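Local coordinates for protein D-glycero-alpha-D-manno-heptose 7-phosphate kinase (Campylobacter jejuni subsp. jejuni, PDB 4N3O) that catalyses the ATP-dependent phosphorylation of D-glycero-alpha-D-manno-heptose 7-phosphate at C-1, giving the 1,7-bisphosphate used in capsule polysaccharide biosynthesis, at residues L48-D53 and L100-L104; L198-L204 and D329-T333. The contacts are given in a common frame with arbitrary orientation. Residues are numbered along the deposited sequence.

Interaction 1 of 2, residues L48-D53 and L100-L104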
# COMPACT_ATOMS: atom_id res chain seq x y z
N LEU A 48 21.07 -2.19 7.70
CA LEU A 48 22.41 -1.89 8.21
C LEU A 48 22.91 -3.11 8.96
O LEU A 48 22.29 -3.52 9.95
CB LEU A 48 22.37 -0.67 9.14
CG LEU A 48 23.70 -0.06 9.62
CD1 LEU A 48 23.43 1.23 10.36
CD2 LEU A 48 24.48 -1.01 10.51
N ILE A 49 24.01 -3.69 8.48
CA ILE A 49 24.58 -4.89 9.09
C ILE A 49 25.96 -4.66 9.69
O ILE A 49 26.90 -4.28 8.99
CB ILE A 49 24.70 -6.07 8.09
CG1 ILE A 49 23.39 -6.27 7.32
CG2 ILE A 49 25.07 -7.36 8.81
CD1 ILE A 49 23.51 -7.28 6.21
N LYS A 50 26.06 -4.90 11.00
CA LYS A 50 27.33 -4.79 11.70
C LYS A 50 28.27 -5.87 11.20
O LYS A 50 27.85 -7.02 10.98
CB LYS A 50 27.13 -4.93 13.21
CG LYS A 50 28.45 -4.88 13.99
CD LYS A 50 28.25 -4.95 15.50
CE LYS A 50 29.60 -4.89 16.21
NZ LYS A 50 29.45 -4.81 17.69
N ARG A 51 29.52 -5.50 11.00
CA ARG A 51 30.55 -6.45 10.55
C ARG A 51 31.86 -6.16 11.31
O ARG A 51 32.17 -5.01 11.60
CB ARG A 51 30.72 -6.39 9.03
CG ARG A 51 30.91 -5.00 8.46
CD ARG A 51 30.78 -4.97 6.93
NE ARG A 51 31.89 -5.62 6.25
CZ ARG A 51 31.90 -6.87 5.77
NH1 ARG A 51 30.84 -7.65 5.86
NH2 ARG A 51 33.00 -7.32 5.17
N GLU A 52 32.60 -7.21 11.65
CA GLU A 52 33.82 -7.05 12.44
C GLU A 52 35.07 -7.35 11.63
O GLU A 52 35.74 -8.34 11.87
CB GLU A 52 33.76 -7.94 13.68
CG GLU A 52 32.54 -7.66 14.55
CD GLU A 52 32.48 -8.52 15.79
OE1 GLU A 52 33.56 -8.90 16.31
OE2 GLU A 52 31.36 -8.79 16.27
N ASP A 53 35.35 -6.49 10.67
CA ASP A 53 36.54 -6.63 9.83
C ASP A 53 37.08 -5.25 9.44
O ASP A 53 37.83 -5.11 8.47
CB ASP A 53 36.22 -7.44 8.58
CG ASP A 53 35.20 -6.77 7.69
OD1 ASP A 53 34.38 -5.97 8.22
OD2 ASP A 53 35.21 -7.03 6.47
N LEU A 100 33.41 3.00 13.02
CA LEU A 100 32.42 1.92 13.08
C LEU A 100 32.61 1.04 11.86
O LEU A 100 33.08 1.50 10.81
CB LEU A 100 31.01 2.50 13.09
CG LEU A 100 30.72 3.56 14.17
CD1 LEU A 100 29.41 4.25 13.84
CD2 LEU A 100 30.70 2.96 15.57
N SER A 101 32.23 -0.24 12.00
CA SER A 101 32.36 -1.18 10.88
C SER A 101 30.98 -1.79 10.58
O SER A 101 30.35 -2.38 11.45
CB SER A 101 33.40 -2.25 11.21
OG SER A 101 33.69 -3.06 10.08
N PHE A 102 30.53 -1.63 9.33
CA PHE A 102 29.19 -2.06 8.94
C PHE A 102 29.00 -1.98 7.45
O PHE A 102 29.82 -1.38 6.76
CB PHE A 102 28.18 -1.07 9.52
CG PHE A 102 28.34 0.32 8.96
CD1 PHE A 102 29.21 1.23 9.55
CD2 PHE A 102 27.68 0.70 7.80
CE1 PHE A 102 29.39 2.49 9.02
CE2 PHE A 102 27.84 1.97 7.27
CZ PHE A 102 28.70 2.87 7.87
N SER A 103 27.88 -2.54 6.98
CA SER A 103 27.48 -2.45 5.57
C SER A 103 26.07 -1.85 5.58
O SER A 103 25.25 -2.22 6.40
CB SER A 103 27.47 -3.81 4.88
OG SER A 103 26.46 -4.65 5.39
N LEU A 104 25.82 -0.92 4.67
CA LEU A 104 24.55 -0.22 4.57
C LEU A 104 23.98 -0.46 3.18
O LEU A 104 24.64 -0.16 2.18
CB LEU A 104 24.77 1.28 4.79
CG LEU A 104 23.53 2.16 4.73
CD1 LEU A 104 22.61 1.81 5.88
CD2 LEU A 104 23.89 3.63 4.75
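How two antiparallel strands settle their backbone polarity is well illustrated by L48-D53 and L100-L104. The strand directions differ by 168°, and I49 and S103 form the hydrogen-bonded pair: I49 N donates to S103 O at 2.8 Å, and S103 N returns the bond to I49 O at 2.8 Å. Both carbonyls also receive a CA-H...O contact, from L48 CA to S103 O (3.4 Å) and from F102 CA to I49 O (3.2 Å). One step further on, R51 N reaches S101 O at a longer 3.3 Å, but nearly straight at 178°, just past the regular strands. The flanking pairs, L48 with L104 and K50 with F102, are non-hydrogen-bonded; the outward backbone groups of F102 and L104 bond instead to strand 55-60, and those of L48 to I7. Side-chain polarity is met nearby: S101 OG pairs with K55 O, S103 OG with H105 NE2, and R51 NH2 forms a salt bridge with D53 OD2 at 2.6 Å. L48, K50, F102 and L104 share one face, where L48 CD2 packs on F102 CB at 3.8 Å and helix 118-134 covers the leucines, F130 meeting the F102 ring edge-to-face. Strand 102-108 thus lies between antiparallel 42-50 and parallel 55-60, a mixed, helix-backed sheet characteristic of the GHMP kinase N-terminal domain.

Interaction 2 of 2, residues L198-L204 and D329-T333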
# COMPACT_ATOMS: atom_id res chain seq x y z
N LEU A 198 -10.14 9.56 0.01
CA LEU A 198 -9.15 10.22 -0.86
C LEU A 198 -8.48 9.21 -1.80
O LEU A 198 -8.33 9.49 -2.99
CB LEU A 198 -8.10 10.95 -0.05
CG LEU A 198 -8.42 12.38 0.31
CD1 LEU A 198 -7.36 12.88 1.28
CD2 LEU A 198 -8.45 13.24 -0.96
N GLU A 199 -8.09 8.05 -1.26
CA GLU A 199 -7.48 6.97 -2.08
C GLU A 199 -8.45 6.51 -3.17
O GLU A 199 -8.04 6.26 -4.29
CB GLU A 199 -7.10 5.77 -1.22
CG GLU A 199 -5.99 6.06 -0.24
CD GLU A 199 -5.93 5.12 0.98
OE1 GLU A 199 -6.59 4.06 1.00
OE2 GLU A 199 -5.19 5.46 1.93
N ALA A 200 -9.74 6.40 -2.83
CA ALA A 200 -10.75 5.95 -3.81
C ALA A 200 -10.90 6.94 -4.96
O ALA A 200 -11.22 6.54 -6.09
CB ALA A 200 -12.09 5.72 -3.13
N ARG A 201 -10.63 8.22 -4.67
CA ARG A 201 -10.74 9.30 -5.65
C ARG A 201 -9.44 9.61 -6.36
O ARG A 201 -9.40 10.56 -7.11
CB ARG A 201 -11.02 10.62 -4.93
CG ARG A 201 -12.17 10.69 -3.95
CD ARG A 201 -13.44 11.15 -4.56
NE ARG A 201 -14.35 11.58 -3.52
CZ ARG A 201 -15.58 12.02 -3.75
NH1 ARG A 201 -16.35 12.38 -2.74
NH2 ARG A 201 -16.04 12.08 -5.00
N THR A 202 -8.38 8.88 -6.14
CA THR A 202 -7.14 9.31 -6.76
C THR A 202 -6.35 8.26 -7.51
O THR A 202 -6.37 7.09 -7.19
CB THR A 202 -6.22 10.01 -5.70
OG1 THR A 202 -5.94 9.14 -4.61
CG2 THR A 202 -6.88 11.25 -5.12
N VAL A 203 -5.65 8.73 -8.54
CA VAL A 203 -4.79 7.91 -9.37
C VAL A 203 -3.43 8.60 -9.50
O VAL A 203 -3.35 9.78 -9.78
CB VAL A 203 -5.37 7.74 -10.78
CG1 VAL A 203 -4.36 7.03 -11.68
CG2 VAL A 203 -6.68 6.99 -10.72
N LEU A 204 -2.38 7.84 -9.28
CA LEU A 204 -1.01 8.35 -9.37
C LEU A 204 -0.37 7.71 -10.60
O LEU A 204 -0.32 6.48 -10.70
CB LEU A 204 -0.24 7.94 -8.11
CG LEU A 204 1.23 8.35 -8.05
CD1 LEU A 204 1.36 9.86 -8.18
CD2 LEU A 204 1.89 7.87 -6.76
N ASP A 329 -0.40 2.23 -7.64
CA ASP A 329 -1.35 2.14 -6.55
C ASP A 329 -0.60 2.52 -5.27
O ASP A 329 0.61 2.32 -5.16
CB ASP A 329 -1.89 0.70 -6.35
CG ASP A 329 -2.84 0.24 -7.48
OD1 ASP A 329 -3.21 1.04 -8.38
OD2 ASP A 329 -3.23 -0.96 -7.45
N PHE A 330 -1.34 3.04 -4.30
CA PHE A 330 -0.77 3.42 -3.03
C PHE A 330 -1.87 3.66 -2.02
O PHE A 330 -3.01 3.82 -2.39
CB PHE A 330 0.02 4.73 -3.19
CG PHE A 330 -0.85 5.92 -3.40
CD1 PHE A 330 -1.30 6.25 -4.65
CD2 PHE A 330 -1.23 6.72 -2.32
CE1 PHE A 330 -2.11 7.36 -4.85
CE2 PHE A 330 -2.05 7.82 -2.50
CZ PHE A 330 -2.49 8.15 -3.77
N SER A 331 -1.49 3.72 -0.75
CA SER A 331 -2.40 4.09 0.34
C SER A 331 -1.72 5.24 1.06
O SER A 331 -0.51 5.41 0.94
CB SER A 331 -2.49 2.97 1.37
OG SER A 331 -2.60 1.72 0.76
N PHE A 332 -2.47 6.00 1.84
CA PHE A 332 -1.87 6.99 2.72
C PHE A 332 -1.49 6.22 3.97
O PHE A 332 -2.26 5.39 4.41
CB PHE A 332 -2.84 8.11 3.06
CG PHE A 332 -3.21 8.94 1.88
CD1 PHE A 332 -2.25 9.75 1.26
CD2 PHE A 332 -4.49 8.92 1.37
CE1 PHE A 332 -2.56 10.51 0.15
CE2 PHE A 332 -4.81 9.70 0.26
CZ PHE A 332 -3.83 10.49 -0.35
N THR A 333 -0.30 6.44 4.52
CA THR A 333 0.10 5.73 5.74
C THR A 333 0.01 6.62 6.95
O THR A 333 0.10 7.85 6.84
CB THR A 333 1.55 5.24 5.70
OG1 THR A 333 2.43 6.37 5.59
CG2 THR A 333 1.75 4.28 4.55
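A short helix-to-strand turn can hold an irregular segment alongside it by combining one side-chain-to-backbone hydrogen bond with aromatic packing, and L198-L204 does this for D329-T333. At the start, in the last turn of helix 192-200, L198 points toward the other segment and lays its CB against F332 CE2 at 3.5 Å. E199 follows with the one hydrogen bond between the segments: its OE2 accepts from F332 N at 2.8 Å and 171°. The extended side chain spans the gap between the backbones, so that OE2 also lies 3.5 Å from S331 CA. The chain then turns through A200 and R201, which do not contact D329-T333; R201 forms a salt bridge with E197. T202 opens the strand while remaining tied to the helix end, its OG1 bonding to L198 O at 2.9 Å and its N to E199 O at 3.2 Å. That same OG1 lies 3.7 Å from F330 CZ. V203 alternates to the opposite side, onto helix 313-320, and L204 comes back to place CB 3.8 Å from F330 CE1. F330 and F332 thus both enter the space beside the turn, and both also touch strand 31-40, to which the backbone of T333 bonds through T39; S331 bonds to S41 just beyond it. Segment 329-333 is part of the connection from strand 326-327 of the four-stranded antiparallel sheet to strand 338-341 of the large mixed sheet, and its contact is an interdomain junction of the two-domain GHMP kinase fold.

How the interactions relate
The two contacts show sheet pairing and domain joining at separate places in one kinase. Interaction 1 lies far out in the molecule, its centre about 28 Å from that of the chain, whereas interaction 2 is more central, at about 15 Å. Their centres are about 38 Å apart and their nearest atoms about 21 Å, so they do not touch. Interaction 1 approaches the probable nucleotide site through L104, whose side chain is about 8 Å from that of S60, a probable ATP-binding residue. Interaction 2 lies closer: the side chain of L204 is about 5 Å from that of L116, another probable ATP-binding residue, and that of F332 about 9 Å from that of R14, the probable transition-state stabilizer.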